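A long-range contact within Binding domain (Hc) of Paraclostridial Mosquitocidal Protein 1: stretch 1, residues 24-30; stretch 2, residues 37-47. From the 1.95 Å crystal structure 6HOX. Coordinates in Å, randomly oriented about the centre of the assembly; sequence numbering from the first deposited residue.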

# COMPACT_ATOMS: atom_id res chain seq x y z
N ASN A 24 -8.05 15.65 -19.69
CA ASN A 24 -9.01 14.63 -20.09
C ASN A 24 -9.80 14.09 -18.89
O ASN A 24 -10.61 13.21 -19.07
CB ASN A 24 -8.32 13.50 -20.84
CG ASN A 24 -7.98 13.92 -22.26
OD1 ASN A 24 -8.88 14.05 -23.09
ND2 ASN A 24 -6.70 14.12 -22.52
N LEU A 25 -9.58 14.66 -17.71
CA LEU A 25 -10.25 14.19 -16.49
C LEU A 25 -11.69 14.70 -16.46
O LEU A 25 -11.90 15.90 -16.44
CB LEU A 25 -9.47 14.71 -15.28
CG LEU A 25 -10.03 14.27 -13.93
CD1 LEU A 25 -9.70 12.80 -13.68
CD2 LEU A 25 -9.50 15.15 -12.81
N VAL A 26 -12.67 13.80 -16.42
CA VAL A 26 -14.07 14.23 -16.45
C VAL A 26 -14.75 13.97 -15.10
O VAL A 26 -15.83 14.49 -14.85
CB VAL A 26 -14.85 13.60 -17.62
CG1 VAL A 26 -14.24 13.99 -18.96
CG2 VAL A 26 -14.99 12.09 -17.50
N PHE A 27 -14.10 13.20 -14.22
CA PHE A 27 -14.66 12.84 -12.93
C PHE A 27 -13.53 12.41 -12.00
O PHE A 27 -12.69 11.64 -12.40
CB PHE A 27 -15.66 11.70 -13.08
CG PHE A 27 -16.31 11.26 -11.79
CD1 PHE A 27 -17.32 12.01 -11.22
CD2 PHE A 27 -15.90 10.10 -11.15
CE1 PHE A 27 -17.91 11.60 -10.03
CE2 PHE A 27 -16.50 9.68 -9.96
CZ PHE A 27 -17.49 10.44 -9.40
N SER A 28 -13.57 12.88 -10.74
CA SER A 28 -12.58 12.47 -9.75
C SER A 28 -13.22 12.46 -8.36
O SER A 28 -13.49 13.51 -7.78
CB SER A 28 -11.37 13.36 -9.78
OG SER A 28 -10.45 12.96 -8.79
N LEU A 29 -13.40 11.26 -7.81
CA LEU A 29 -14.10 11.09 -6.56
C LEU A 29 -13.08 11.08 -5.42
O LEU A 29 -12.17 10.24 -5.42
CB LEU A 29 -14.89 9.78 -6.59
CG LEU A 29 -15.65 9.43 -5.33
CD1 LEU A 29 -16.81 10.38 -5.10
CD2 LEU A 29 -16.14 7.99 -5.38
N GLY A 30 -13.28 11.99 -4.47
CA GLY A 30 -12.40 12.08 -3.32
C GLY A 30 -13.03 12.90 -2.21
O GLY A 30 -14.24 13.20 -2.25
N LYS A 37 -16.70 14.78 -2.79
CA LYS A 37 -17.02 15.62 -3.94
C LYS A 37 -16.41 15.02 -5.21
O LYS A 37 -15.51 14.17 -5.14
CB LYS A 37 -16.42 17.03 -3.82
CG LYS A 37 -16.63 17.73 -2.48
CD LYS A 37 -16.02 19.12 -2.46
CE LYS A 37 -16.08 19.77 -1.09
NZ LYS A 37 -15.28 21.02 -1.05
N ASP A 38 -16.87 15.52 -6.35
CA ASP A 38 -16.15 15.40 -7.60
C ASP A 38 -15.08 16.50 -7.60
O ASP A 38 -15.39 17.68 -7.54
CB ASP A 38 -17.11 15.51 -8.79
CG ASP A 38 -16.44 15.70 -10.13
OD1 ASP A 38 -15.26 15.33 -10.23
OD2 ASP A 38 -17.12 16.20 -11.07
N LEU A 39 -13.82 16.08 -7.62
CA LEU A 39 -12.69 16.99 -7.48
C LEU A 39 -12.24 17.51 -8.85
O LEU A 39 -11.37 18.34 -8.90
CB LEU A 39 -11.54 16.24 -6.81
CG LEU A 39 -11.79 15.70 -5.41
CD1 LEU A 39 -10.55 14.96 -4.93
CD2 LEU A 39 -12.14 16.82 -4.44
N SER A 40 -12.83 17.02 -9.94
CA SER A 40 -12.39 17.34 -11.30
C SER A 40 -12.78 18.77 -11.70
O SER A 40 -12.31 19.26 -12.70
CB SER A 40 -12.93 16.35 -12.29
OG SER A 40 -14.33 16.54 -12.50
N GLY A 41 -13.66 19.42 -10.94
CA GLY A 41 -14.14 20.74 -11.29
C GLY A 41 -15.45 20.69 -12.06
O GLY A 41 -16.08 21.72 -12.25
N ASN A 42 -15.88 19.48 -12.45
CA ASN A 42 -17.04 19.30 -13.33
C ASN A 42 -18.34 19.35 -12.51
O ASN A 42 -19.42 19.39 -13.09
CB ASN A 42 -16.99 18.00 -14.13
CG ASN A 42 -16.49 18.21 -15.53
OD1 ASN A 42 -15.94 19.26 -15.86
ND2 ASN A 42 -16.71 17.23 -16.39
N ASN A 43 -18.21 19.32 -11.19
CA ASN A 43 -19.33 19.54 -10.30
C ASN A 43 -20.37 18.43 -10.51
O ASN A 43 -21.56 18.70 -10.49
CB ASN A 43 -19.93 20.93 -10.52
CG ASN A 43 -20.86 21.36 -9.41
OD1 ASN A 43 -20.57 21.13 -8.24
ND2 ASN A 43 -21.99 21.96 -9.77
N THR A 44 -19.91 17.20 -10.76
CA THR A 44 -20.81 16.08 -11.02
C THR A 44 -21.69 15.83 -9.80
O THR A 44 -21.20 15.85 -8.69
CB THR A 44 -20.06 14.77 -11.29
OG1 THR A 44 -19.04 15.01 -12.25
CG2 THR A 44 -20.98 13.66 -11.75
N ASN A 45 -22.98 15.53 -10.03
CA ASN A 45 -23.92 15.34 -8.94
C ASN A 45 -23.75 13.94 -8.33
O ASN A 45 -23.89 12.94 -9.02
CB ASN A 45 -25.35 15.55 -9.40
CG ASN A 45 -26.31 15.58 -8.23
OD1 ASN A 45 -27.22 14.76 -8.15
ND2 ASN A 45 -26.08 16.50 -7.30
N LEU A 46 -23.47 13.90 -7.03
CA LEU A 46 -23.30 12.67 -6.25
C LEU A 46 -24.41 12.60 -5.21
O LEU A 46 -24.76 13.61 -4.61
CB LEU A 46 -21.98 12.67 -5.46
CG LEU A 46 -20.76 13.27 -6.11
CD1 LEU A 46 -19.64 13.37 -5.09
CD2 LEU A 46 -20.30 12.43 -7.29
N GLU A 47 -24.82 11.38 -4.89
CA GLU A 47 -25.61 11.12 -3.72
C GLU A 47 -24.79 10.19 -2.81
O GLU A 47 -24.61 9.02 -3.10
CB GLU A 47 -26.96 10.53 -4.11
CG GLU A 47 -27.95 10.47 -2.96
CD GLU A 47 -29.19 9.62 -3.23
OE1 GLU A 47 -29.99 10.05 -4.08
OE2 GLU A 47 -29.31 8.51 -2.63

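The two stretches meet as neighbouring antiparallel strands, and stretch 2 then leaves the sheet in a loop that folds back along stretch 1. Together they bury 508 Å² of surface.

Lys37 opens the contact in a hydrogen-bonded pair with Gly30. Lys37 N donates to Gly30 O at 3.0 Å, and Gly30 N donates to Lys37 O at 3.2 Å. Both bonds are nearly straight, as expected for a regular antiparallel ladder. The Lys37 side chain is extended beyond chi1 and adds little here.

Asp38 sits opposite Leu29 in a non-hydrogen-bonded pair, with CA atoms 4.9 Å apart and both side chains on the same face of the sheet. Asp38 CA also makes a CA-H...O contact of 3.3 Å with Ser28 O. The carboxylate is the hub of the loop. Asp38 OD1 accepts from Ser28 N across the stretches at 3.0 Å. Asp38 OD1 also accepts from Ser40 N at 3.0 Å and from Ser40 OG at 2.7 Å. Asp38 OD2 takes Thr44 N at 3.0 Å and Thr44 OG1 at 2.5 Å. One side chain thus ties both parts of the loop together and binds the backbone of stretch 1.

At Leu39 the strand has ended, but the backbone pairing continues. Leu39 N donates to Ser28 O at 2.6 Å, a short and almost linear bond. Leu39 CD1 lies 3.8 Å from Gly30 CA. A CB on Gly30 would come within 2.6 Å of Leu39 CD1 and clash, so the absent side chain leaves room for the leucine.

Ser40 points toward stretch 1. Its CB packs 3.7 Å from Leu25 CD2, an end of a side chain that itself leaves its backbone sideways. Gly41 makes no contact across the stretches. Its positive phi would jam a CB against the carbonyl oxygen of Ser40, which by itself calls for glycine.

Asn42 reaches back to the start of the strand. Asn42 ND2 donates to Val26 O at 3.3 Å, but the bond is weak because its angle is only 121°.

Thr44 and Leu46 close the contact around Phe27. The CB of Phe27 points away from stretch 2, yet its ring comes near. Thr44 OG1 lies at the ring edge, 3.6 Å from Phe27 CD1. Leu46 CD2 is also at the edge, 3.7 Å from Phe27 CE1. Leu46 CD1 meets Leu29 CD1 at 4.1 Å, so this leucine joins two apolar side chains of stretch 1 in one small hydrophobic cluster.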